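Local coordinates for protein UDP-N-acetylenolpyruvoylglucosamine reductase (Listeria monocytogenes, PDB 3TX1) that catalyses the NADPH-dependent reduction of UDP-N-acetylenolpyruvoylglucosamine to UDP-N-acetylmuramate, an FAD-requiring step in making bacterial cell-wall peptidoglycan, at residues K45-Y48 / T49-G53; M60-T63 / I64-Q68; A229-E232 / A233-L237; L275-A278 / G279-V282. One frame throughout, in Å; residues are numbered along the deposited sequence.

Contact 1: K45-Y48 / T49-G53; sequences KYTY and TKTGG
The carbonyl oxygen of Thr-47 takes a hydrogen bond from the backbone N of Lys-50, with 2.8 Å between Thr-47 O and Lys-50 N. This bond closes a type I beta turn with Tyr-48 and Thr-49 at its corners. The N-H comes from above the carbonyl plane, 64° out of it. A second bond prolongs the closure beyond the turn: the Thr-47 hydroxyl donates to the carbonyl four residues on, one residue past the turn, with OG1 of Thr-47 lying 2.9 Å from Thr-51 O. Its direction follows from the side chain's rotation, since a chi1 of 61° sets OG1 between its own backbone N and carbonyl carbon, which places it facing the Thr-51 carbonyl. The methyl CG2 of the same threonine rests against the same carbonyl, 3.5 Å from Thr-51 O. Thus a single threonine gives its carbonyl to the turn and its hydroxyl to the exit that leads on to the next strand. Lys-50 leaves the turn with positive phi, its extended side chain leading outward, while the side chain of Tyr-48 leaves the turn and touches the FAD. The whole loop joins strand 36-42 to strand 54-60, its antiparallel neighbour in the four-stranded mixed sheet, with Thr-49 and Thr-51 packing against Tyr-292 of helix 289-307.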
# COMPACT_ATOMS: atom_id res chain seq x y z
N LYS A 45 -12.10 7.96 -3.67
CA LYS A 45 -13.07 6.99 -3.14
C LYS A 45 -12.40 5.68 -2.69
O LYS A 45 -12.90 5.02 -1.79
CB LYS A 45 -14.15 6.67 -4.18
CG LYS A 45 -15.16 5.62 -3.73
CD LYS A 45 -16.24 5.32 -4.76
CE LYS A 45 -17.11 4.15 -4.30
NZ LYS A 45 -18.23 3.84 -5.24
N TYR A 46 -11.25 5.35 -3.29
CA TYR A 46 -10.52 4.10 -3.04
C TYR A 46 -9.19 4.29 -2.33
O TYR A 46 -8.43 3.31 -2.23
CB TYR A 46 -10.20 3.40 -4.36
CG TYR A 46 -11.40 3.20 -5.24
CD1 TYR A 46 -11.75 4.14 -6.20
CD2 TYR A 46 -12.21 2.07 -5.11
CE1 TYR A 46 -12.86 3.98 -7.00
CE2 TYR A 46 -13.32 1.90 -5.91
CZ TYR A 46 -13.65 2.86 -6.85
OH TYR A 46 -14.77 2.71 -7.65
N THR A 47 -8.85 5.51 -1.92
CA THR A 47 -7.52 5.69 -1.33
C THR A 47 -7.62 6.00 0.10
O THR A 47 -8.54 6.67 0.54
CB THR A 47 -6.67 6.82 -1.91
OG1 THR A 47 -7.34 8.06 -1.71
CG2 THR A 47 -6.35 6.62 -3.38
N TYR A 48 -6.60 5.55 0.79
CA TYR A 48 -6.55 5.66 2.21
C TYR A 48 -6.44 7.12 2.68
O TYR A 48 -6.91 7.44 3.77
CB TYR A 48 -5.44 4.73 2.70
CG TYR A 48 -5.62 4.27 4.10
CD1 TYR A 48 -6.38 3.14 4.41
CD2 TYR A 48 -4.99 4.94 5.12
CE1 TYR A 48 -6.52 2.71 5.72
CE2 TYR A 48 -5.10 4.54 6.43
CZ TYR A 48 -5.87 3.44 6.73
OH TYR A 48 -5.93 3.12 8.07
N THR A 49 -5.88 8.00 1.87
CA THR A 49 -5.85 9.44 2.21
C THR A 49 -7.11 10.12 1.71
O THR A 49 -7.35 11.29 1.98
CB THR A 49 -4.68 10.20 1.53
OG1 THR A 49 -4.70 9.96 0.12
CG2 THR A 49 -3.36 9.77 2.08
N LYS A 50 -7.91 9.40 0.95
CA LYS A 50 -9.12 9.99 0.38
C LYS A 50 -8.76 11.18 -0.54
O LYS A 50 -9.38 12.24 -0.48
CB LYS A 50 -10.10 10.39 1.49
CG LYS A 50 -10.81 9.21 2.15
CD LYS A 50 -11.59 9.67 3.38
CE LYS A 50 -12.46 8.58 3.99
NZ LYS A 50 -13.35 9.05 5.11
N THR A 51 -7.74 10.98 -1.37
CA THR A 51 -7.28 12.00 -2.31
C THR A 51 -6.85 11.32 -3.59
O THR A 51 -6.54 10.11 -3.59
CB THR A 51 -5.96 12.62 -1.87
OG1 THR A 51 -5.01 11.57 -1.74
CG2 THR A 51 -6.10 13.37 -0.58
N GLY A 52 -6.70 12.14 -4.63
CA GLY A 52 -6.19 11.68 -5.90
C GLY A 52 -7.11 12.09 -7.00
O GLY A 52 -8.33 11.92 -6.90
N GLY A 53 -6.55 12.64 -8.07
CA GLY A 53 -7.36 12.97 -9.25
C GLY A 53 -7.91 11.71 -9.90
O GLY A 53 -7.61 10.60 -9.44

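Contact 2: M60-T63 / I64-Q68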
# COMPACT_ATOMS: atom_id res chain seq x y z
N MET A 60 -11.90 -3.40 -12.40
CA MET A 60 -11.96 -4.35 -11.27
C MET A 60 -12.27 -5.79 -11.70
O MET A 60 -13.44 -6.11 -11.97
CB MET A 60 -12.96 -3.90 -10.21
CG MET A 60 -12.46 -2.70 -9.42
SD MET A 60 -13.81 -1.82 -8.63
CE MET A 60 -14.90 -1.48 -10.02
N PRO A 61 -11.24 -6.66 -11.78
CA PRO A 61 -11.44 -8.04 -12.22
C PRO A 61 -11.89 -8.98 -11.12
O PRO A 61 -11.37 -8.94 -10.02
CB PRO A 61 -10.07 -8.48 -12.72
CG PRO A 61 -9.10 -7.49 -12.20
CD PRO A 61 -9.84 -6.23 -11.89
N LYS A 62 -12.84 -9.85 -11.46
CA LYS A 62 -13.47 -10.81 -10.56
C LYS A 62 -12.65 -12.07 -10.62
O LYS A 62 -12.68 -12.91 -9.71
CB LYS A 62 -14.87 -11.15 -11.09
CG LYS A 62 -15.60 -9.96 -11.73
CD LYS A 62 -17.08 -10.23 -11.99
CE LYS A 62 -17.31 -11.24 -13.11
NZ LYS A 62 -17.04 -10.65 -14.44
N THR A 63 -11.88 -12.19 -11.70
CA THR A 63 -11.11 -13.39 -11.99
C THR A 63 -9.68 -13.08 -12.29
O THR A 63 -9.36 -12.00 -12.81
CB THR A 63 -11.66 -13.97 -13.30
OG1 THR A 63 -13.04 -14.28 -13.11
CG2 THR A 63 -10.95 -15.21 -13.73
N ILE A 64 -8.83 -14.06 -12.00
CA ILE A 64 -7.45 -14.07 -12.42
C ILE A 64 -7.32 -13.95 -13.94
O ILE A 64 -6.56 -13.14 -14.42
CB ILE A 64 -6.80 -15.40 -12.01
CG1 ILE A 64 -6.69 -15.44 -10.47
CG2 ILE A 64 -5.42 -15.54 -12.65
CD1 ILE A 64 -5.94 -16.64 -9.97
N GLU A 65 -8.09 -14.74 -14.69
CA GLU A 65 -8.05 -14.67 -16.15
C GLU A 65 -8.41 -13.27 -16.60
O GLU A 65 -7.79 -12.74 -17.53
CB GLU A 65 -8.96 -15.72 -16.77
CG GLU A 65 -9.09 -15.66 -18.26
CD GLU A 65 -7.87 -16.16 -19.05
OE1 GLU A 65 -7.14 -17.05 -18.60
OE2 GLU A 65 -7.69 -15.67 -20.19
N GLU A 66 -9.39 -12.67 -15.91
CA GLU A 66 -9.78 -11.30 -16.23
C GLU A 66 -8.59 -10.39 -16.04
O GLU A 66 -8.33 -9.50 -16.85
CB GLU A 66 -10.93 -10.83 -15.37
CG GLU A 66 -12.28 -11.43 -15.75
CD GLU A 66 -13.48 -10.77 -15.06
OE1 GLU A 66 -13.37 -9.94 -14.12
OE2 GLU A 66 -14.60 -11.08 -15.48
N ALA A 67 -7.83 -10.61 -14.97
CA ALA A 67 -6.70 -9.72 -14.73
C ALA A 67 -5.70 -9.86 -15.87
O ALA A 67 -5.13 -8.87 -16.31
CB ALA A 67 -6.05 -9.96 -13.36
N GLN A 68 -5.54 -11.08 -16.37
CA GLN A 68 -4.63 -11.43 -17.43
C GLN A 68 -4.95 -10.77 -18.75
O GLN A 68 -4.10 -10.17 -19.40
CB GLN A 68 -4.64 -12.93 -17.64
CG GLN A 68 -3.89 -13.65 -16.54
CD GLN A 68 -3.74 -15.13 -16.79
OE1 GLN A 68 -4.68 -15.90 -16.58
NE2 GLN A 68 -2.55 -15.54 -17.25
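With CG beside its backbone N (chi1 -74°) and the chain running out straight beyond, Glu-66 reaches back from the first turn of its helix toward Lys-62, whose own side chain, as modelled, bends twice, at chi3 and chi4, to bring its ammonium round to meet it. The motif is a helix N-terminus: Thr-63 holds the N-cap position before helix 64-76, but its side chain makes no capping bond. Instead, Glu-66, in the third position of the helix, binds the backbone of the residue preceding the cap. Lys-62 N donates to Glu-66 OE1 over 2.7 Å in a nearly straight bond (169°), meeting the oxygen from above the carboxylate plane. The other carboxylate oxygen faces the ammonium, and Lys-62 NZ and Glu-66 OE2 form a salt bridge, although the position of NZ is less sure. One carboxylate therefore takes up a main-chain N-H and, if NZ is rightly placed, a side-chain charge of the same residue. The Glu-66 chain crosses Thr-63 at about a right angle, CG lying 3.6 Å from Thr-63 CB. The helix proper begins with the bond from Ala-67 N to Thr-63 O, 3.0 Å long. On the buried side, where Pro-61 packs on Leu-102 and Leu-104, its ring leans on the helix, with Pro-61 CB 3.6 Å from Glu-66 CB and Pro-61 CG 4.1 Å from Ala-67 CB.

Contact 3: A229-E232 / A233-L237. With FAD (flavin-adenine dinucleotide), chain B.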
# COMPACT_ATOMS: atom_id res chain seq x y z
N ALA A 229 -1.71 -1.71 21.02
CA ALA A 229 -1.50 -0.72 22.06
C ALA A 229 -0.43 0.25 21.62
O ALA A 229 -0.65 1.49 21.61
CB ALA A 229 -1.07 -1.40 23.34
N ALA A 230 0.71 -0.32 21.22
CA ALA A 230 1.87 0.47 20.78
C ALA A 230 1.53 1.42 19.63
O ALA A 230 1.74 2.63 19.74
CB ALA A 230 3.02 -0.43 20.40
N ARG A 231 0.97 0.88 18.55
CA ARG A 231 0.65 1.67 17.42
C ARG A 231 -0.38 2.72 17.76
O ARG A 231 -0.23 3.89 17.41
CB ARG A 231 0.13 0.77 16.32
CG ARG A 231 -0.15 1.49 15.01
CD ARG A 231 -0.82 0.59 14.00
NE ARG A 231 0.09 -0.40 13.45
CZ ARG A 231 0.97 -0.18 12.48
NH1 ARG A 231 1.73 -1.16 12.02
NH2 ARG A 231 1.07 1.03 11.92
N GLU A 232 -1.45 2.32 18.45
CA GLU A 232 -2.49 3.28 18.78
C GLU A 232 -1.97 4.44 19.57
O GLU A 232 -2.36 5.56 19.35
CB GLU A 232 -3.62 2.64 19.53
CG GLU A 232 -4.48 1.75 18.66
CD GLU A 232 -5.60 1.12 19.45
OE1 GLU A 232 -5.53 1.16 20.69
OE2 GLU A 232 -6.55 0.61 18.83
N ALA A 233 -1.03 4.17 20.46
CA ALA A 233 -0.46 5.20 21.31
C ALA A 233 0.29 6.24 20.50
O ALA A 233 0.38 7.39 20.91
CB ALA A 233 0.49 4.58 22.31
N LYS A 234 0.79 5.86 19.33
CA LYS A 234 1.66 6.75 18.60
C LYS A 234 1.25 7.20 17.23
O LYS A 234 1.92 8.02 16.63
CB LYS A 234 3.02 6.09 18.52
CG LYS A 234 3.70 6.02 19.88
CD LYS A 234 5.08 5.43 19.70
CE LYS A 234 6.04 5.90 20.78
NZ LYS A 234 7.42 5.58 20.30
N GLN A 235 0.14 6.68 16.73
CA GLN A 235 -0.27 6.99 15.39
C GLN A 235 -1.68 7.49 15.30
O GLN A 235 -2.52 7.08 16.09
CB GLN A 235 -0.13 5.76 14.56
CG GLN A 235 1.32 5.38 14.46
CD GLN A 235 1.59 4.22 13.54
OE1 GLN A 235 0.68 3.66 12.88
NE2 GLN A 235 2.87 3.87 13.44
N PRO A 236 -1.92 8.45 14.37
CA PRO A 236 -3.28 8.92 14.17
C PRO A 236 -3.99 7.89 13.33
O PRO A 236 -3.83 7.89 12.11
CB PRO A 236 -3.11 10.20 13.35
CG PRO A 236 -1.70 10.27 12.93
CD PRO A 236 -0.95 9.10 13.47
N LEU A 237 -4.70 6.96 13.94
CA LEU A 237 -5.38 5.97 13.12
C LEU A 237 -6.80 6.45 12.80
O LEU A 237 -7.44 5.95 11.87
CB LEU A 237 -5.39 4.61 13.79
CG LEU A 237 -4.07 3.96 14.23
CD1 LEU A 237 -4.38 2.59 14.87
CD2 LEU A 237 -3.01 3.88 13.12
PA FAD B . -1.01 1.06 -2.32
O1A FAD B . -2.32 0.95 -3.03
O2A FAD B . -0.74 2.26 -1.45
O5B FAD B . 0.17 1.06 -3.39
C5B FAD B . 1.41 0.65 -2.83
C4B FAD B . 2.39 0.20 -3.89
O4B FAD B . 2.24 -1.19 -4.15
C3B FAD B . 2.30 0.88 -5.23
O3B FAD B . 3.61 0.79 -5.83
C2B FAD B . 1.34 -0.06 -5.96
O2B FAD B . 1.32 -0.02 -7.40
C1B FAD B . 1.88 -1.38 -5.51
N9A FAD B . 0.82 -2.38 -5.50
C8A FAD B . -0.36 -2.32 -4.86
N7A FAD B . -1.01 -3.50 -5.04
C5A FAD B . -0.25 -4.34 -5.79
C6A FAD B . -0.34 -5.69 -6.38
N6A FAD B . -1.42 -6.51 -6.23
N1A FAD B . 0.72 -6.12 -7.10
C2A FAD B . 1.81 -5.38 -7.29
N3A FAD B . 1.95 -4.14 -6.82
C4A FAD B . 0.97 -3.57 -6.08
N1 FAD B . 3.75 0.15 6.02
C2 FAD B . 4.58 -0.64 6.74
O2 FAD B . 5.41 -1.36 6.15
N3 FAD B . 4.55 -0.74 8.07
C4 FAD B . 3.72 -0.05 8.84
O4 FAD B . 3.75 -0.14 10.09
C4X FAD B . 2.78 0.83 8.12
N5 FAD B . 1.91 1.56 8.81
C5X FAD B . 1.04 2.39 8.21
C6 FAD B . 0.15 3.10 9.00
C7 FAD B . -0.78 3.93 8.42
C7M FAD B . -1.73 4.71 9.29
C8 FAD B . -0.79 4.02 6.95
C8M FAD B . -1.76 4.90 6.25
C9 FAD B . 0.09 3.31 6.17
C9A FAD B . 1.02 2.49 6.75
N10 FAD B . 1.93 1.73 5.98
C10 FAD B . 2.83 0.89 6.65
C1' FAD B . 1.94 1.85 4.51
C2' FAD B . 1.02 0.84 3.85
O2' FAD B . 0.10 0.32 4.81
C3' FAD B . 1.81 -0.33 3.30
O3' FAD B . 2.80 0.21 2.44
C4' FAD B . 0.88 -1.25 2.52
O4' FAD B . 1.41 -2.58 2.42
C5' FAD B . 0.51 -0.70 1.15
O5' FAD B . -0.70 -1.31 0.78
P FAD B . -1.66 -0.77 -0.36
O1P FAD B . -2.45 -1.96 -0.78
O2P FAD B . -2.32 0.41 0.25
O3P FAD B . -0.70 -0.27 -1.50
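The C-terminal end of helix 217-234 borders the FAD pocket, and Arg-231 reaches from it to the flavin ring. Its CG stands opposite the backbone N (chi1 -176°), and a bend at chi3 then turns the guanidinium to present an edge to the cofactor. Arg-231 NH1 donates to FAD O4 at 3.0 Å, almost straight at 164°. Arg-231 NH2 bonds FAD N5 at 3.3 Å and has a weak, longer bond to O4 besides. The same nitrogen has a protein acceptor: NH2 of Arg-231 lies 2.8 Å from OE1 of Gln-235, whose amide plane is steeply inclined to the guanidinium. Gln-235, itself in the FAD pocket, thus steadies the arginine group. Leu-237 CD2 packs on the aliphatic part of the arginine, 4.0 Å from Arg-231 CD. In the backbone, Arg-231 O accepts from Lys-234 N and, weakly, from Gln-235 N as the helix unwinds. Because N5 is the atom through which flavins accept hydride, a cation beside N5 and O4 would be expected to draw electron density toward that edge of the ring and make N5 a readier hydride acceptor.

Contact 4: L275-A278 / G279-V282. With SO4 (sulfate ion), chain F.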
# COMPACT_ATOMS: atom_id res chain seq x y z
N LEU A 275 -0.52 16.27 14.66
CA LEU A 275 -0.15 16.68 16.03
C LEU A 275 0.15 15.47 16.88
O LEU A 275 0.60 15.61 18.00
CB LEU A 275 -1.25 17.46 16.74
CG LEU A 275 -1.45 18.89 16.28
CD1 LEU A 275 -2.81 19.36 16.77
CD2 LEU A 275 -0.34 19.79 16.77
N LYS A 276 -0.09 14.28 16.37
CA LYS A 276 0.20 13.12 17.17
C LYS A 276 1.53 12.47 16.77
O LYS A 276 2.28 12.02 17.64
CB LYS A 276 -0.97 12.15 17.16
CG LYS A 276 -0.75 10.94 18.01
CD LYS A 276 -1.89 10.01 17.71
CE LYS A 276 -2.09 9.02 18.85
NZ LYS A 276 -3.41 8.36 18.66
N HIS A 277 1.83 12.44 15.48
CA HIS A 277 3.09 11.87 14.98
C HIS A 277 3.57 12.77 13.85
O HIS A 277 3.00 12.78 12.75
CB HIS A 277 2.85 10.47 14.43
CG HIS A 277 4.11 9.70 14.14
ND1 HIS A 277 4.42 8.55 14.77
CD2 HIS A 277 5.17 9.99 13.31
CE1 HIS A 277 5.61 8.10 14.33
NE2 HIS A 277 6.08 8.98 13.45
N ALA A 278 4.61 13.55 14.10
CA ALA A 278 4.99 14.54 13.10
C ALA A 278 5.37 13.98 11.76
O ALA A 278 5.43 14.75 10.82
CB ALA A 278 6.08 15.45 13.61
N GLY A 279 5.62 12.67 11.65
CA GLY A 279 6.01 12.07 10.36
C GLY A 279 4.83 11.63 9.51
O GLY A 279 5.02 11.02 8.44
N PHE A 280 3.62 11.94 9.98
CA PHE A 280 2.36 11.65 9.32
C PHE A 280 1.66 12.92 8.88
O PHE A 280 1.54 13.88 9.65
CB PHE A 280 1.40 11.03 10.29
CG PHE A 280 1.51 9.55 10.42
CD1 PHE A 280 2.64 8.96 11.00
CD2 PHE A 280 0.44 8.75 10.11
CE1 PHE A 280 2.73 7.57 11.17
CE2 PHE A 280 0.51 7.37 10.32
CZ PHE A 280 1.66 6.77 10.85
N ILE A 281 1.16 12.92 7.66
CA ILE A 281 0.36 14.04 7.22
C ILE A 281 -1.10 13.56 7.22
O ILE A 281 -1.48 12.73 6.39
CB ILE A 281 0.81 14.53 5.85
CG1 ILE A 281 2.17 15.16 6.01
CG2 ILE A 281 -0.16 15.55 5.28
CD1 ILE A 281 2.80 15.59 4.71
N VAL A 282 -1.88 14.04 8.17
CA VAL A 282 -3.28 13.63 8.26
C VAL A 282 -4.23 14.52 7.45
O VAL A 282 -3.93 15.66 7.16
CB VAL A 282 -3.77 13.62 9.72
CG1 VAL A 282 -2.94 12.68 10.54
CG2 VAL A 282 -3.70 15.03 10.30
S SO4 F . 9.91 8.14 12.71
O1 SO4 F . 9.37 6.79 13.02
O2 SO4 F . 9.92 8.97 13.94
O3 SO4 F . 11.28 8.04 12.15
O4 SO4 F . 9.04 8.78 11.69
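The imidazole of His-277 carries the side chain of Phe-280 over one face: Phe-280 CE1 sits 3.9 Å above the ring plane, over its centre, while CD1 of Phe-280 comes within 3.5 Å of His-277 CG. The two rings form an oblique pair, with centroids 4.9 Å apart and planes at 56°. At the rim of the imidazole, near its plane, lie the backbone N of Gly-279, 3.2 Å from His-277 CD2, and a sulfate ion that was probably supplied by the crystallisation liquor. The sulfate is held weakly, His-277 NE2 pointing almost straight at its O4 over 3.4 Å. With CG opposite the backbone N (chi1 -169°), the imidazole is carried over toward Gly-279 and Phe-280. What brings the rings together is a type I beta turn from His-277 to Phe-280, closed by Phe-280 N donating to His-277 O at 3.0 Å. The turn connects strand 271-273 with strand 281-283, antiparallel neighbours in a three-stranded sheet of the C-terminal part, and Ala-278 at its corner packs on helix 254-260. Phe-280 reaches the FAD pocket, touching the cofactor as well as Gln-235, Pro-236 and Ser-241. The other imidazole nitrogen, ND1, is hydrogen-bonded to the carbonyl of Lys-234; with an acceptor at each nitrogen, the ring may well carry a positive charge in this crystal.

How the contacts relate
Four local closures follow one another along the chain, and none nests within or crosses another. Contact 1 turns the loop between strands 36-42 and 54-60; contact 2 comes at the far end of that second strand, where the chain passes into helix 64-76. Much later, contact 3 ends helix 217-234, and contact 4 turns between strands 271-273 and 281-283. The last two touch: Lys-276 NZ probably hydrogen-bonds Glu-232 O and Gln-235 O, and Pro-236 packs on Val-282, tying the helix end to the small sheet. Contacts 1, 3 and 4 each bring at least one residue to the FAD pocket, whereas contact 2 lies across the molecule, its centre about 36 Å from that of contact 3.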